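Local coordinates for putative adenosine kinase (Schistosoma mansoni, PDB 3VAS), which probably transfers a phosphate from ATP to adenosine to make AMP, as a ribokinase-family (pfkB) enzyme, and is captured here with adenosine bound, at residues 85-88 with 89-93. Numbering follows the deposited sequence.
Sequences LNTV and KMIQW
In helix 83-95, at a buried stretch that reaches the adenosine pocket, Asn86 and Lys89 lie one turn apart and run alongside each other in the same direction. Their polar ends meet through a water, which donates to Asn86 OD1 at 2.7 Å and accepts from Lys89 NZ at 2.9 Å. Lys89 tucks CG over its own backbone (chi1 73°), then runs extended back along the preceding turn; CG thereby lies 3.1 Å from Leu85 O, and CD passes CG of Leu85 at 4.2 Å. The ammonium group also forms a salt bridge with Asp119, so it is shared between a carboxylate and the water. On the other branch of the amide, Asn86 ND2 donates to O3' of the adenosine and to Asp320 OD2, while OD1 receives the water; partners on both ends of the amide are consistent with a fixed rotation. Further round the helix, Thr87 CG2 meets Ile91 CD1 at 4.1 Å, while Thr87 OG1 bonds to Asp320 O. Regular backbone bonds join the turns, among them Lys89 N to Leu85 O at 3.0 Å. Here Lys89 reaches the asparagine's carbonyl oxygen through water, and an asparagine near a helix start bonds the ribose hydroxyl, as in ribokinase-family nucleoside sites.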
loop_
_atom_site.group_PDB
_atom_site.type_symbol
_atom_site.label_atom_id
_atom_site.label_comp_id
_atom_site.label_asym_id
_atom_site.label_seq_id
_atom_site.Cartn_x
_atom_site.Cartn_y
_atom_site.Cartn_z
ATOM N N LEU A 85 -2.451 -5.395 -1.394
ATOM C CA LEU A 85 -2.193 -6.815 -1.559
ATOM C C LEU A 85 -0.714 -7.146 -1.332
ATOM O O LEU A 85 -0.399 -8.136 -0.674
ATOM C CB LEU A 85 -2.682 -7.314 -2.929
ATOM C CG LEU A 85 -2.401 -8.789 -3.240
ATOM C CD1 LEU A 85 -2.957 -9.708 -2.145
ATOM C CD2 LEU A 85 -2.948 -9.191 -4.614
ATOM N N ASN A 86 0.181 -6.310 -1.866
ATOM C CA ASN A 86 1.616 -6.469 -1.636
ATOM C C ASN A 86 1.937 -6.545 -0.138
ATOM O O ASN A 86 2.626 -7.459 0.321
ATOM C CB ASN A 86 2.414 -5.311 -2.254
ATOM C CG ASN A 86 2.503 -5.380 -3.774
ATOM O OD1 ASN A 86 2.187 -6.398 -4.395
ATOM N ND2 ASN A 86 2.965 -4.288 -4.379
ATOM N N THR A 87 1.413 -5.582 0.614
ATOM C CA THR A 87 1.663 -5.483 2.046
ATOM C C THR A 87 1.096 -6.670 2.819
ATOM O O THR A 87 1.792 -7.293 3.623
ATOM C CB THR A 87 1.082 -4.167 2.610
ATOM O OG1 THR A 87 1.814 -3.060 2.070
ATOM C CG2 THR A 87 1.175 -4.129 4.127
ATOM N N VAL A 88 -0.167 -6.992 2.565
ATOM C CA VAL A 88 -0.837 -8.057 3.301
ATOM C C VAL A 88 -0.243 -9.437 3.023
ATOM O O VAL A 88 -0.072 -10.241 3.936
ATOM C CB VAL A 88 -2.350 -8.042 3.027
ATOM C CG1 VAL A 88 -3.017 -9.308 3.564
ATOM C CG2 VAL A 88 -2.965 -6.798 3.637
ATOM N N LYS A 89 0.098 -9.713 1.770
ATOM C CA LYS A 89 0.658 -11.020 1.460
ATOM C C LYS A 89 2.086 -11.162 1.987
ATOM O O LYS A 89 2.526 -12.265 2.304
ATOM C CB LYS A 89 0.557 -11.348 -0.034
ATOM C CG LYS A 89 1.502 -10.592 -0.949
ATOM C CD LYS A 89 1.175 -10.917 -2.411
ATOM C CE LYS A 89 2.262 -10.425 -3.355
ATOM N NZ LYS A 89 1.954 -10.757 -4.776
ATOM N N MET A 90 2.808 -10.052 2.107
ATOM C CA MET A 90 4.139 -10.127 2.701
ATOM C C MET A 90 4.055 -10.288 4.220
ATOM O O MET A 90 4.881 -10.981 4.813
ATOM C CB MET A 90 5.022 -8.934 2.326
ATOM C CG MET A 90 6.462 -9.089 2.819
ATOM S SD MET A 90 7.584 -7.820 2.197
ATOM C CE MET A 90 9.177 -8.466 2.715
ATOM N N ILE A 91 3.063 -9.660 4.849
ATOM C CA ILE A 91 2.816 -9.902 6.272
ATOM C C ILE A 91 2.606 -11.401 6.482
ATOM O O ILE A 91 3.160 -12.000 7.402
ATOM C CB ILE A 91 1.572 -9.157 6.783
ATOM C CG1 ILE A 91 1.786 -7.644 6.734
ATOM C CG2 ILE A 91 1.230 -9.590 8.210
ATOM C CD1 ILE A 91 0.577 -6.847 7.182
ATOM N N GLN A 92 1.813 -11.998 5.598
ATOM C CA GLN A 92 1.542 -13.429 5.626
ATOM C C GLN A 92 2.818 -14.251 5.415
ATOM O O GLN A 92 3.053 -15.241 6.108
ATOM C CB GLN A 92 0.490 -13.774 4.561
ATOM C CG GLN A 92 0.247 -15.270 4.372
ATOM C CD GLN A 92 -0.399 -15.917 5.582
ATOM O OE1 GLN A 92 -1.444 -15.464 6.058
ATOM N NE2 GLN A 92 0.221 -16.980 6.090
ATOM N N TRP A 93 3.636 -13.829 4.459
ATOM C CA TRP A 93 4.891 -14.501 4.134
ATOM C C TRP A 93 5.886 -14.421 5.300
ATOM O O TRP A 93 6.532 -15.412 5.659
ATOM C CB TRP A 93 5.466 -13.846 2.880
ATOM C CG TRP A 93 6.731 -14.424 2.317
ATOM C CD1 TRP A 93 6.852 -15.529 1.518
ATOM C CD2 TRP A 93 8.050 -13.879 2.449
ATOM N NE1 TRP A 93 8.170 -15.716 1.168
ATOM C CE2 TRP A 93 8.923 -14.714 1.727
ATOM C CE3 TRP A 93 8.577 -12.770 3.119
ATOM C CZ2 TRP A 93 10.294 -14.476 1.655
ATOM C CZ3 TRP A 93 9.939 -12.534 3.046
ATOM C CH2 TRP A 93 10.782 -13.383 2.321
HETATM O O HOH W 1 0.327 -8.313 -4.987
#